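Local coordinates for protein dermonecrotic toxin (Pasteurella multocida, PDB 2EBF) that acts as a dermonecrotic, mitogenic toxin that induces bone resorption and carries a thiol protease-like catalytic triad in its C-terminal region, at residues A[649-654]-A[730-735]; A[566-571]-A[716-721]; A[572-577]-A[708-713]; A[41-46]-A[735-740]. All coordinates share one frame; numbering follows the deposited sequence.

Contact 1: residues A[649-654]-A[730-735]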
# COMPACT_ATOMS: atom_id res chain seq x y z
N SER A 649 -32.14 -1.25 -8.67
CA SER A 649 -32.83 -2.03 -7.66
C SER A 649 -32.04 -1.98 -6.36
O SER A 649 -30.81 -1.88 -6.36
CB SER A 649 -33.00 -3.47 -8.13
OG SER A 649 -33.67 -3.51 -9.36
N ILE A 650 -32.76 -2.01 -5.25
CA ILE A 650 -32.13 -2.03 -3.95
C ILE A 650 -32.79 -3.09 -3.09
O ILE A 650 -34.01 -3.25 -3.13
CB ILE A 650 -32.18 -0.64 -3.28
CG1 ILE A 650 -31.45 -0.69 -1.93
CG2 ILE A 650 -33.65 -0.14 -3.16
CD1 ILE A 650 -31.18 0.67 -1.30
N THR A 651 -31.98 -3.82 -2.33
CA THR A 651 -32.48 -4.89 -1.47
C THR A 651 -31.77 -4.83 -0.12
O THR A 651 -30.63 -4.38 -0.04
CB THR A 651 -32.31 -6.28 -2.14
OG1 THR A 651 -32.89 -7.29 -1.31
CG2 THR A 651 -30.83 -6.60 -2.42
N TRP A 652 -32.43 -5.29 0.93
CA TRP A 652 -31.90 -5.12 2.28
C TRP A 652 -32.50 -6.16 3.21
O TRP A 652 -33.36 -6.95 2.81
CB TRP A 652 -32.17 -3.69 2.81
CG TRP A 652 -33.63 -3.35 2.99
CD1 TRP A 652 -34.39 -3.56 4.11
CD2 TRP A 652 -34.49 -2.73 2.03
NE1 TRP A 652 -35.68 -3.12 3.90
CE2 TRP A 652 -35.77 -2.61 2.63
CE3 TRP A 652 -34.32 -2.29 0.71
CZ2 TRP A 652 -36.87 -2.06 1.95
CZ3 TRP A 652 -35.41 -1.73 0.03
CH2 TRP A 652 -36.67 -1.62 0.67
N TRP A 653 -32.03 -6.17 4.45
CA TRP A 653 -32.53 -7.10 5.45
C TRP A 653 -33.45 -6.39 6.41
O TRP A 653 -33.26 -5.19 6.72
CB TRP A 653 -31.39 -7.77 6.24
CG TRP A 653 -30.35 -8.42 5.38
CD1 TRP A 653 -29.09 -7.97 5.17
CD2 TRP A 653 -30.50 -9.61 4.59
NE1 TRP A 653 -28.42 -8.80 4.31
CE2 TRP A 653 -29.26 -9.82 3.93
CE3 TRP A 653 -31.55 -10.53 4.38
CZ2 TRP A 653 -29.03 -10.92 3.09
CZ3 TRP A 653 -31.32 -11.63 3.52
CH2 TRP A 653 -30.07 -11.80 2.87
N ARG A 654 -34.44 -7.11 6.90
CA ARG A 654 -35.39 -6.56 7.85
C ARG A 654 -35.61 -7.55 9.00
O ARG A 654 -35.83 -8.74 8.76
CB ARG A 654 -36.72 -6.24 7.18
CG ARG A 654 -37.71 -5.47 8.06
CD ARG A 654 -39.07 -6.12 8.01
NE ARG A 654 -39.94 -5.52 7.02
CZ ARG A 654 -41.03 -6.08 6.52
NH1 ARG A 654 -41.42 -7.30 6.88
NH2 ARG A 654 -41.74 -5.41 5.62
N ALA A 730 -38.40 -10.52 -6.92
CA ALA A 730 -38.93 -11.12 -5.68
C ALA A 730 -37.87 -11.79 -4.79
O ALA A 730 -37.96 -11.75 -3.55
CB ALA A 730 -40.05 -12.12 -6.01
N LEU A 731 -36.87 -12.38 -5.44
CA LEU A 731 -35.80 -13.10 -4.74
C LEU A 731 -34.45 -12.36 -4.76
O LEU A 731 -33.42 -12.92 -4.39
CB LEU A 731 -35.68 -14.53 -5.31
CG LEU A 731 -36.82 -15.47 -4.91
CD1 LEU A 731 -36.73 -16.80 -5.66
CD2 LEU A 731 -36.81 -15.72 -3.41
N PHE A 732 -34.48 -11.09 -5.16
CA PHE A 732 -33.30 -10.21 -5.11
C PHE A 732 -32.94 -9.88 -3.67
O PHE A 732 -33.71 -9.24 -2.95
CB PHE A 732 -33.53 -8.92 -5.92
CG PHE A 732 -32.36 -7.96 -5.90
CD1 PHE A 732 -31.04 -8.40 -6.10
CD2 PHE A 732 -32.58 -6.60 -5.72
CE1 PHE A 732 -29.97 -7.51 -6.10
CE2 PHE A 732 -31.52 -5.69 -5.71
CZ PHE A 732 -30.20 -6.15 -5.91
N MET A 733 -31.78 -10.35 -3.24
CA MET A 733 -31.34 -10.16 -1.84
C MET A 733 -29.88 -9.76 -1.76
O MET A 733 -29.13 -9.99 -2.70
CB MET A 733 -31.67 -11.40 -0.97
CG MET A 733 -31.17 -12.74 -1.47
SD MET A 733 -31.81 -14.13 -0.47
CE MET A 733 -33.47 -14.35 -1.09
N PRO A 734 -29.48 -9.11 -0.64
CA PRO A 734 -28.09 -8.69 -0.51
C PRO A 734 -27.14 -9.90 -0.50
O PRO A 734 -27.61 -11.04 -0.30
CB PRO A 734 -28.06 -8.00 0.86
CG PRO A 734 -29.49 -7.57 1.12
CD PRO A 734 -30.29 -8.71 0.53
N PRO A 735 -25.83 -9.67 -0.74
CA PRO A 735 -24.86 -10.74 -0.57
C PRO A 735 -25.07 -11.44 0.77
O PRO A 735 -25.30 -10.78 1.80
CB PRO A 735 -23.52 -10.02 -0.62
CG PRO A 735 -23.79 -8.89 -1.57
CD PRO A 735 -25.17 -8.42 -1.17
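Strand 643-656 of the antiparallel sheet in the C3 domain is overlaid by the chain leaving helix 726-730, whose Phe732 and Pro734 press on Ser649, Thr651 and Trp653. Thr651 sits between the two covering residues. With OG1 placed opposite the backbone N (chi1 -176°), the hydroxyl donates to the carbonyl of Phe732, OG1 to O 2.7 Å, from a position tilted 35° out of the carbonyl plane. OG1 is also hydrogen-bonded with Gln664 O of strand 660-673. The methyl CG2 stands over the centre of the Phe732 ring in a CH-pi contact, 3.5 Å from the centroid, and reaches Pro734 N at 3.4 Å. Two residues earlier in the strand, Ser649 CB meets Phe732 CE2 obliquely at 3.6 Å, while its OG is bonded to Thr667 and to the carbonyl of Val722. Strand alternation sorts the sheet here: Ser649 and Thr651 face the loop, whereas Ile650 and Trp652 point away from it and pack on helix 701-711. Trp653 extends the loop-facing side. Pro734 lies on one face of its indole, with CD 3.8 Å from the centroid of the six-membered ring and 19° off the normal. At the indole edge, Pro735 O is near the ring plane, 3.9 Å from CZ2. Met733 brings its CA against Thr651 OG1 and its CB to Trp653 CH2, before the rest leads away. Trp653 NE1 is hydrogen-bonded to Thr738 OG1.

Contact 2: residues A[566-571]-A[716-721]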
# COMPACT_ATOMS: atom_id res chain seq x y z
N GLY A 566 -22.71 -4.11 -8.53
CA GLY A 566 -23.05 -2.77 -8.11
C GLY A 566 -22.45 -2.52 -6.75
O GLY A 566 -21.24 -2.38 -6.64
N LYS A 567 -23.26 -2.50 -5.69
CA LYS A 567 -22.75 -1.85 -4.49
C LYS A 567 -23.46 -2.15 -3.16
O LYS A 567 -24.67 -2.03 -3.06
CB LYS A 567 -22.73 -0.34 -4.72
CG LYS A 567 -22.03 0.45 -3.62
CD LYS A 567 -22.15 1.94 -3.84
CE LYS A 567 -21.47 2.71 -2.71
NZ LYS A 567 -20.06 2.23 -2.49
N ILE A 568 -22.66 -2.50 -2.15
CA ILE A 568 -23.11 -2.45 -0.76
C ILE A 568 -23.05 -1.01 -0.30
O ILE A 568 -21.98 -0.41 -0.29
CB ILE A 568 -22.20 -3.33 0.16
CG1 ILE A 568 -22.27 -4.80 -0.27
CG2 ILE A 568 -22.59 -3.16 1.64
CD1 ILE A 568 -21.14 -5.66 0.29
N LEU A 569 -24.20 -0.45 0.07
CA LEU A 569 -24.28 0.94 0.44
C LEU A 569 -23.54 1.19 1.73
O LEU A 569 -22.86 2.19 1.87
CB LEU A 569 -25.74 1.38 0.59
CG LEU A 569 -26.52 1.78 -0.65
CD1 LEU A 569 -27.74 2.57 -0.21
CD2 LEU A 569 -25.66 2.62 -1.60
N GLY A 570 -23.67 0.25 2.66
CA GLY A 570 -22.94 0.27 3.93
C GLY A 570 -23.33 -0.94 4.76
O GLY A 570 -24.44 -1.46 4.63
N LEU A 571 -22.42 -1.38 5.62
CA LEU A 571 -22.69 -2.49 6.54
C LEU A 571 -23.18 -1.91 7.84
O LEU A 571 -22.50 -1.94 8.87
CB LEU A 571 -21.44 -3.37 6.74
CG LEU A 571 -20.98 -4.15 5.50
CD1 LEU A 571 -19.69 -4.96 5.76
CD2 LEU A 571 -22.09 -5.04 5.04
N ASN A 716 -27.90 -3.30 5.98
CA ASN A 716 -26.92 -3.76 5.00
C ASN A 716 -27.43 -3.74 3.55
O ASN A 716 -27.35 -4.75 2.84
CB ASN A 716 -26.35 -5.14 5.40
CG ASN A 716 -25.72 -5.14 6.78
OD1 ASN A 716 -25.40 -4.07 7.34
ND2 ASN A 716 -25.52 -6.34 7.34
N PRO A 717 -27.94 -2.58 3.10
CA PRO A 717 -28.56 -2.48 1.78
C PRO A 717 -27.57 -2.67 0.63
O PRO A 717 -26.39 -2.33 0.75
CB PRO A 717 -29.18 -1.07 1.76
CG PRO A 717 -28.46 -0.31 2.81
CD PRO A 717 -27.96 -1.29 3.82
N PHE A 718 -28.07 -3.28 -0.44
CA PHE A 718 -27.28 -3.59 -1.63
C PHE A 718 -28.00 -3.08 -2.88
O PHE A 718 -29.20 -3.32 -3.05
CB PHE A 718 -27.10 -5.09 -1.72
CG PHE A 718 -26.28 -5.53 -2.86
CD1 PHE A 718 -24.90 -5.31 -2.88
CD2 PHE A 718 -26.86 -6.24 -3.91
CE1 PHE A 718 -24.12 -5.75 -3.94
CE2 PHE A 718 -26.10 -6.68 -4.97
CZ PHE A 718 -24.73 -6.45 -4.99
N VAL A 719 -27.26 -2.42 -3.76
CA VAL A 719 -27.83 -1.84 -4.98
C VAL A 719 -27.27 -2.54 -6.21
O VAL A 719 -26.06 -2.81 -6.30
CB VAL A 719 -27.55 -0.32 -5.05
CG1 VAL A 719 -28.07 0.32 -6.35
CG2 VAL A 719 -28.21 0.39 -3.85
N GLU A 720 -28.15 -2.90 -7.14
CA GLU A 720 -27.72 -3.27 -8.48
C GLU A 720 -28.33 -2.28 -9.46
O GLU A 720 -29.51 -1.95 -9.37
CB GLU A 720 -28.16 -4.69 -8.85
CG GLU A 720 -27.29 -5.78 -8.23
CD GLU A 720 -27.69 -7.18 -8.68
OE1 GLU A 720 -27.32 -8.17 -7.99
OE2 GLU A 720 -28.37 -7.30 -9.72
N TYR A 721 -27.52 -1.81 -10.41
CA TYR A 721 -27.94 -0.76 -11.35
C TYR A 721 -28.68 -1.31 -12.58
O TYR A 721 -28.28 -1.05 -13.73
CB TYR A 721 -26.73 0.11 -11.71
CG TYR A 721 -26.17 0.80 -10.48
CD1 TYR A 721 -26.71 1.99 -10.02
CD2 TYR A 721 -25.12 0.23 -9.75
CE1 TYR A 721 -26.21 2.63 -8.87
CE2 TYR A 721 -24.61 0.85 -8.60
CZ TYR A 721 -25.16 2.05 -8.17
OH TYR A 721 -24.66 2.66 -7.03
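Asn716, where the chain turns a corner into strand 717-720, brings its amide against Leu571, with Asn716 OD1 3.1 Å from Leu571 C, and its CA-H points at Gly570 O. The ND2 end is held from outside, by Thr738 O and Tyr41 O. Pro717 follows with its carbonyl accepting Leu569 N (N to O 3.0 Å), and its ring CG rests on Leu569 CB at 3.9 Å. Phe718 pairs with Ile568 as an antiparallel non-hydrogen-bonded pair. With CG opposite the backbone N (chi1 -178°), its ring reaches the backbone of the partner strand, CD1 touching Ile568 CG1 at 3.7 Å and lying close to the carbonyl of Lys567; Pro735 packs on Phe718 as well. This short ladder adds strand 567-568 as an outermost strand of the six-stranded antiparallel sheet, in which strand 717-720 is flanked by strand 643-656. Val719 makes the antiparallel hydrogen-bonded pair with Lys567: Val719 N donates to Lys567 O at 2.7 Å, nearly straight at 171°, and Lys567 N returns a bond to Val719 O at 2.9 Å, more bent at 150°. On the face opposite Phe718, Val719 CG2 packs against Leu569 CG at 3.9 Å. The Tyr721 side chain then runs beside that of Lys567, pointing the same way. Val719 CG1 lies over one face of the tyrosine ring, toward its rim, Gly566 CA meets its edge at CE2, 4.0 Å away, and the hydroxyl is hydrogen-bonded to Asp702.

Contact 3: residues A[572-577]-A[708-713]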
# COMPACT_ATOMS: atom_id res chain seq x y z
N LYS A 572 -24.40 -1.38 7.79
CA LYS A 572 -25.05 -0.76 8.93
C LYS A 572 -26.54 -0.68 8.65
O LYS A 572 -26.99 -1.03 7.55
CB LYS A 572 -24.49 0.64 9.15
CG LYS A 572 -24.70 1.60 7.98
CD LYS A 572 -24.36 3.02 8.40
CE LYS A 572 -24.82 4.01 7.35
NZ LYS A 572 -24.40 5.38 7.70
N GLN A 573 -27.30 -0.25 9.64
CA GLN A 573 -28.70 0.10 9.41
C GLN A 573 -28.79 1.57 9.00
O GLN A 573 -28.26 2.45 9.68
CB GLN A 573 -29.57 -0.17 10.63
CG GLN A 573 -31.06 0.07 10.37
CD GLN A 573 -31.93 -0.32 11.53
OE1 GLN A 573 -33.02 -0.88 11.35
NE2 GLN A 573 -31.48 -0.02 12.74
N PHE A 574 -29.48 1.82 7.90
CA PHE A 574 -29.69 3.18 7.45
C PHE A 574 -30.92 3.78 8.11
O PHE A 574 -31.85 3.05 8.46
CB PHE A 574 -29.77 3.22 5.93
CG PHE A 574 -28.43 3.06 5.25
CD1 PHE A 574 -27.86 4.11 4.54
CD2 PHE A 574 -27.72 1.87 5.36
CE1 PHE A 574 -26.62 3.97 3.92
CE2 PHE A 574 -26.47 1.73 4.75
CZ PHE A 574 -25.92 2.78 4.04
N LYS A 575 -30.89 5.09 8.33
CA LYS A 575 -31.98 5.82 9.00
C LYS A 575 -32.07 7.23 8.44
O LYS A 575 -31.09 7.77 7.93
CB LYS A 575 -31.73 5.94 10.51
CG LYS A 575 -31.42 4.63 11.23
CD LYS A 575 -30.70 4.90 12.54
CE LYS A 575 -30.07 3.63 13.08
NZ LYS A 575 -29.30 3.94 14.33
N LEU A 576 -33.26 7.80 8.54
CA LEU A 576 -33.48 9.20 8.21
C LEU A 576 -32.71 10.08 9.21
O LEU A 576 -32.74 9.83 10.41
CB LEU A 576 -34.97 9.50 8.28
CG LEU A 576 -35.88 9.65 7.05
CD1 LEU A 576 -35.24 9.33 5.72
CD2 LEU A 576 -37.18 8.88 7.24
N THR A 577 -32.00 11.09 8.69
CA THR A 577 -31.20 12.01 9.51
C THR A 577 -32.11 13.05 10.13
O THR A 577 -32.12 13.24 11.35
CB THR A 577 -30.09 12.71 8.67
OG1 THR A 577 -28.96 11.84 8.54
CG2 THR A 577 -29.64 14.03 9.32
N ILE A 708 -34.50 5.52 -0.31
CA ILE A 708 -35.25 4.29 -0.07
C ILE A 708 -34.68 3.51 1.12
O ILE A 708 -35.42 3.02 1.96
CB ILE A 708 -35.28 3.40 -1.36
CG1 ILE A 708 -35.98 4.13 -2.53
CG2 ILE A 708 -35.99 2.09 -1.09
CD1 ILE A 708 -37.45 4.55 -2.26
N ALA A 709 -33.35 3.40 1.20
CA ALA A 709 -32.73 2.68 2.31
C ALA A 709 -33.03 3.36 3.65
O ALA A 709 -33.37 2.70 4.62
CB ALA A 709 -31.22 2.57 2.09
N GLN A 710 -32.93 4.68 3.67
CA GLN A 710 -33.15 5.44 4.91
C GLN A 710 -34.61 5.37 5.38
O GLN A 710 -34.89 5.11 6.56
CB GLN A 710 -32.71 6.89 4.73
CG GLN A 710 -31.20 7.06 4.68
CD GLN A 710 -30.75 8.51 4.62
OE1 GLN A 710 -31.51 9.40 4.25
NE2 GLN A 710 -29.48 8.74 4.96
N ARG A 711 -35.54 5.56 4.45
CA ARG A 711 -36.96 5.53 4.79
C ARG A 711 -37.37 4.18 5.36
O ARG A 711 -38.20 4.10 6.29
CB ARG A 711 -37.83 5.89 3.58
CG ARG A 711 -37.82 7.37 3.27
CD ARG A 711 -38.36 7.69 1.89
NE ARG A 711 -39.74 7.24 1.69
CZ ARG A 711 -40.33 7.25 0.50
NH1 ARG A 711 -39.67 7.70 -0.56
NH2 ARG A 711 -41.58 6.83 0.36
N ASN A 712 -36.75 3.13 4.83
CA ASN A 712 -37.07 1.78 5.23
C ASN A 712 -36.21 1.22 6.35
O ASN A 712 -36.31 0.03 6.69
CB ASN A 712 -37.02 0.86 4.00
CG ASN A 712 -38.21 1.05 3.10
OD1 ASN A 712 -39.34 0.68 3.46
ND2 ASN A 712 -37.98 1.62 1.93
N ARG A 713 -35.34 2.07 6.92
CA ARG A 713 -34.41 1.66 7.97
C ARG A 713 -33.70 0.37 7.56
O ARG A 713 -33.61 -0.60 8.32
CB ARG A 713 -35.12 1.53 9.33
CG ARG A 713 -35.75 2.87 9.81
CD ARG A 713 -36.50 2.70 11.12
NE ARG A 713 -35.59 2.38 12.22
CZ ARG A 713 -34.94 3.28 12.95
NH1 ARG A 713 -35.11 4.58 12.71
NH2 ARG A 713 -34.13 2.89 13.92
O HOH W 1 -35.43 6.47 9.54
O HOH W 2 -31.92 11.70 5.90
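Phe574 O is buried against Arg713 without any conventional hydrogen-bond partner; what it meets is a CA-H...O contact from Arg713 CA, only 3.0 Å away and with an angle of 152° at the hydrogen. Arg713 can present its CA there as the positive-phi C-prime residue of the Schellman motif that ends helix 701-711, in which Arg713 N bonds to Gln710 O and Ala714 N to Ala709 O. Loop 572-577 of the C3 domain wraps this helix end. Phe574 places CB 4.2 Å from Ala709 CB and turns the edge of its ring to Gln710 CG, while Lys572 CE lies over the centre of one ring face. Gln573 CG comes up to Arg713 O at 3.3 Å. Lys575 lays CG over one face of the Arg713 guanidinium, toward the rim and 4.0 Å from NH1. The charged ends stay apart, NZ to NH2 5.0 Å; these like charges would, if anything, disfavour a closer approach, so this contact rests on the CG methylene. Leu576 reaches back to the helix, CD1 touching Gln710 CB at 3.7 Å. Gln710 runs extended beyond CG, passing along the carbonyl of Lys575, which brings its amide near Thr577. There a water accepts from Thr577 N at 2.9 Å and donates to Gln710 OE1, also at 2.9 Å.

Contact 4: residues A[41-46]-A[735-740]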
# COMPACT_ATOMS: atom_id res chain seq x y z
N TYR A 41 -24.94 -4.79 13.20
CA TYR A 41 -25.40 -5.63 12.09
C TYR A 41 -24.29 -6.00 11.10
O TYR A 41 -24.52 -6.80 10.20
CB TYR A 41 -26.54 -4.96 11.33
CG TYR A 41 -27.80 -4.76 12.13
CD1 TYR A 41 -28.20 -3.49 12.52
CD2 TYR A 41 -28.58 -5.85 12.52
CE1 TYR A 41 -29.34 -3.30 13.25
CE2 TYR A 41 -29.74 -5.67 13.26
CZ TYR A 41 -30.11 -4.39 13.62
OH TYR A 41 -31.24 -4.17 14.35
N SER A 42 -23.12 -5.40 11.26
CA SER A 42 -22.00 -5.69 10.37
C SER A 42 -21.40 -7.06 10.68
O SER A 42 -21.21 -7.39 11.85
CB SER A 42 -20.91 -4.63 10.52
OG SER A 42 -19.84 -4.93 9.64
N PRO A 43 -21.10 -7.87 9.63
CA PRO A 43 -20.37 -9.11 9.88
C PRO A 43 -18.96 -8.86 10.43
O PRO A 43 -18.37 -9.77 11.02
CB PRO A 43 -20.27 -9.75 8.48
CG PRO A 43 -20.43 -8.61 7.52
CD PRO A 43 -21.40 -7.69 8.19
N PHE A 44 -18.44 -7.65 10.26
CA PHE A 44 -17.05 -7.34 10.62
C PHE A 44 -16.92 -6.58 11.93
O PHE A 44 -15.99 -5.80 12.11
CB PHE A 44 -16.36 -6.57 9.48
CG PHE A 44 -16.39 -7.31 8.17
CD1 PHE A 44 -16.62 -6.63 6.97
CD2 PHE A 44 -16.21 -8.68 8.13
CE1 PHE A 44 -16.66 -7.32 5.75
CE2 PHE A 44 -16.27 -9.40 6.91
CZ PHE A 44 -16.48 -8.70 5.72
N ARG A 45 -17.83 -6.83 12.85
CA ARG A 45 -17.86 -6.03 14.08
C ARG A 45 -16.85 -6.51 15.14
O ARG A 45 -16.69 -5.88 16.18
CB ARG A 45 -19.28 -5.96 14.63
CG ARG A 45 -19.87 -7.28 15.01
CD ARG A 45 -21.28 -7.10 15.54
NE ARG A 45 -21.81 -8.38 16.01
CZ ARG A 45 -22.34 -9.31 15.22
NH1 ARG A 45 -22.44 -9.11 13.90
NH2 ARG A 45 -22.79 -10.43 15.75
N ILE A 46 -16.15 -7.61 14.85
CA ILE A 46 -15.08 -8.13 15.75
C ILE A 46 -15.62 -8.29 17.18
O ILE A 46 -15.04 -7.79 18.16
CB ILE A 46 -13.78 -7.25 15.68
CG1 ILE A 46 -13.33 -7.06 14.23
CG2 ILE A 46 -12.64 -7.90 16.44
CD1 ILE A 46 -13.62 -5.71 13.73
N PRO A 735 -25.83 -9.67 -0.74
CA PRO A 735 -24.86 -10.74 -0.57
C PRO A 735 -25.07 -11.44 0.77
O PRO A 735 -25.30 -10.78 1.80
CB PRO A 735 -23.52 -10.02 -0.62
CG PRO A 735 -23.79 -8.89 -1.57
CD PRO A 735 -25.17 -8.42 -1.17
N LEU A 736 -25.03 -12.76 0.75
CA LEU A 736 -25.43 -13.55 1.92
C LEU A 736 -24.53 -13.39 3.16
O LEU A 736 -25.01 -13.53 4.28
CB LEU A 736 -25.61 -15.02 1.55
CG LEU A 736 -26.75 -15.32 0.56
CD1 LEU A 736 -26.83 -16.81 0.29
CD2 LEU A 736 -28.12 -14.74 1.04
N PHE A 737 -23.26 -13.06 2.95
CA PHE A 737 -22.36 -12.78 4.08
C PHE A 737 -22.81 -11.57 4.90
O PHE A 737 -22.38 -11.40 6.05
CB PHE A 737 -20.89 -12.65 3.63
CG PHE A 737 -20.51 -11.25 3.18
CD1 PHE A 737 -19.93 -10.34 4.07
CD2 PHE A 737 -20.72 -10.87 1.86
CE1 PHE A 737 -19.58 -9.05 3.64
CE2 PHE A 737 -20.37 -9.60 1.42
CZ PHE A 737 -19.80 -8.69 2.30
N THR A 738 -23.70 -10.75 4.33
CA THR A 738 -24.24 -9.58 5.03
C THR A 738 -25.54 -9.83 5.80
O THR A 738 -25.99 -8.95 6.54
CB THR A 738 -24.46 -8.35 4.10
OG1 THR A 738 -25.55 -8.61 3.21
CG2 THR A 738 -23.18 -8.03 3.29
N LYS A 739 -26.16 -11.00 5.63
CA LYS A 739 -27.31 -11.32 6.48
C LYS A 739 -26.85 -11.31 7.95
O LYS A 739 -25.88 -11.98 8.30
CB LYS A 739 -27.97 -12.66 6.09
CG LYS A 739 -29.21 -12.98 6.93
CD LYS A 739 -30.15 -13.96 6.25
CE LYS A 739 -31.27 -14.37 7.20
NZ LYS A 739 -32.16 -15.41 6.61
N PRO A 740 -27.49 -10.47 8.78
CA PRO A 740 -26.99 -10.27 10.15
C PRO A 740 -26.83 -11.55 10.95
O PRO A 740 -27.72 -12.39 10.97
CB PRO A 740 -28.05 -9.34 10.76
CG PRO A 740 -28.54 -8.55 9.59
CD PRO A 740 -28.65 -9.60 8.51
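Phe44 and Phe737 set their rings near parallel, planes 28° apart, but slid so far past each other that they barely overlap: the centroids are 5.9 Å apart and the closest approach is Phe44 CZ to Phe737 CE1, 3.7 Å. Each ring carries a neighbour from its own segment over the centre of one face, Pro43 CG on Phe44 and Thr738 CG2 on Phe737. Phe737 holds CG between its backbone N and carbonyl carbon (chi1 86°), which brings the ring up to both Pro43 and Phe44. Pro43 also reaches across, its CG 3.9 Å from Phe737 CD1 and its CB against Phe737 O, a carbonyl that is bonded to Arg741. The Tyr41 ring offers an edge instead, CD2 meeting Pro740 CB at 3.9 Å near the ring plane. No hydrogen bond links the two segments, and each is held by its own bonds. A type I turn runs from Ser42 to Arg45; Ser42 OG accepts from Phe44 N at 3.1 Å, an ST turn, and Arg45 NH1 bonds to Ser42 O at 2.9 Å from well above the carbonyl plane, while NH2 bonds to Arg741 O. In the other segment, residues 736-738 form a 3-10 segment in which Pro735 O is gripped twice by Thr738, through N and through OG1, the latter at 2.6 Å and in the carbonyl plane. Beyond the turn, Phe44 packs on Met160 and Met163 of helix 151-164 and Ile46 on Leu88 and Met95 of helix 88-108, while Pro740 rests on Trp653 of strand 643-656.

From the N terminus, residues 41-46 meet 735-740 near the end of the chain: contact 4 closes a loop of 688 residues around the other three contacts and joins the N-terminal helical part to the C3 domain. Within it, contact 2 closes a loop from 566-571 to 716-721 at the outer strand of the antiparallel sheet. Contact 3 is nested just inside, fastening the continuing chain to the end of helix 701-711. Contact 1 crosses both, since 649-654 lies within their loops and 730-735 beyond them. Strands 643-656 and 717-720 are sheet neighbours and bind contacts 1 and 2 directly, whereas contacts 1 and 4 share Pro735.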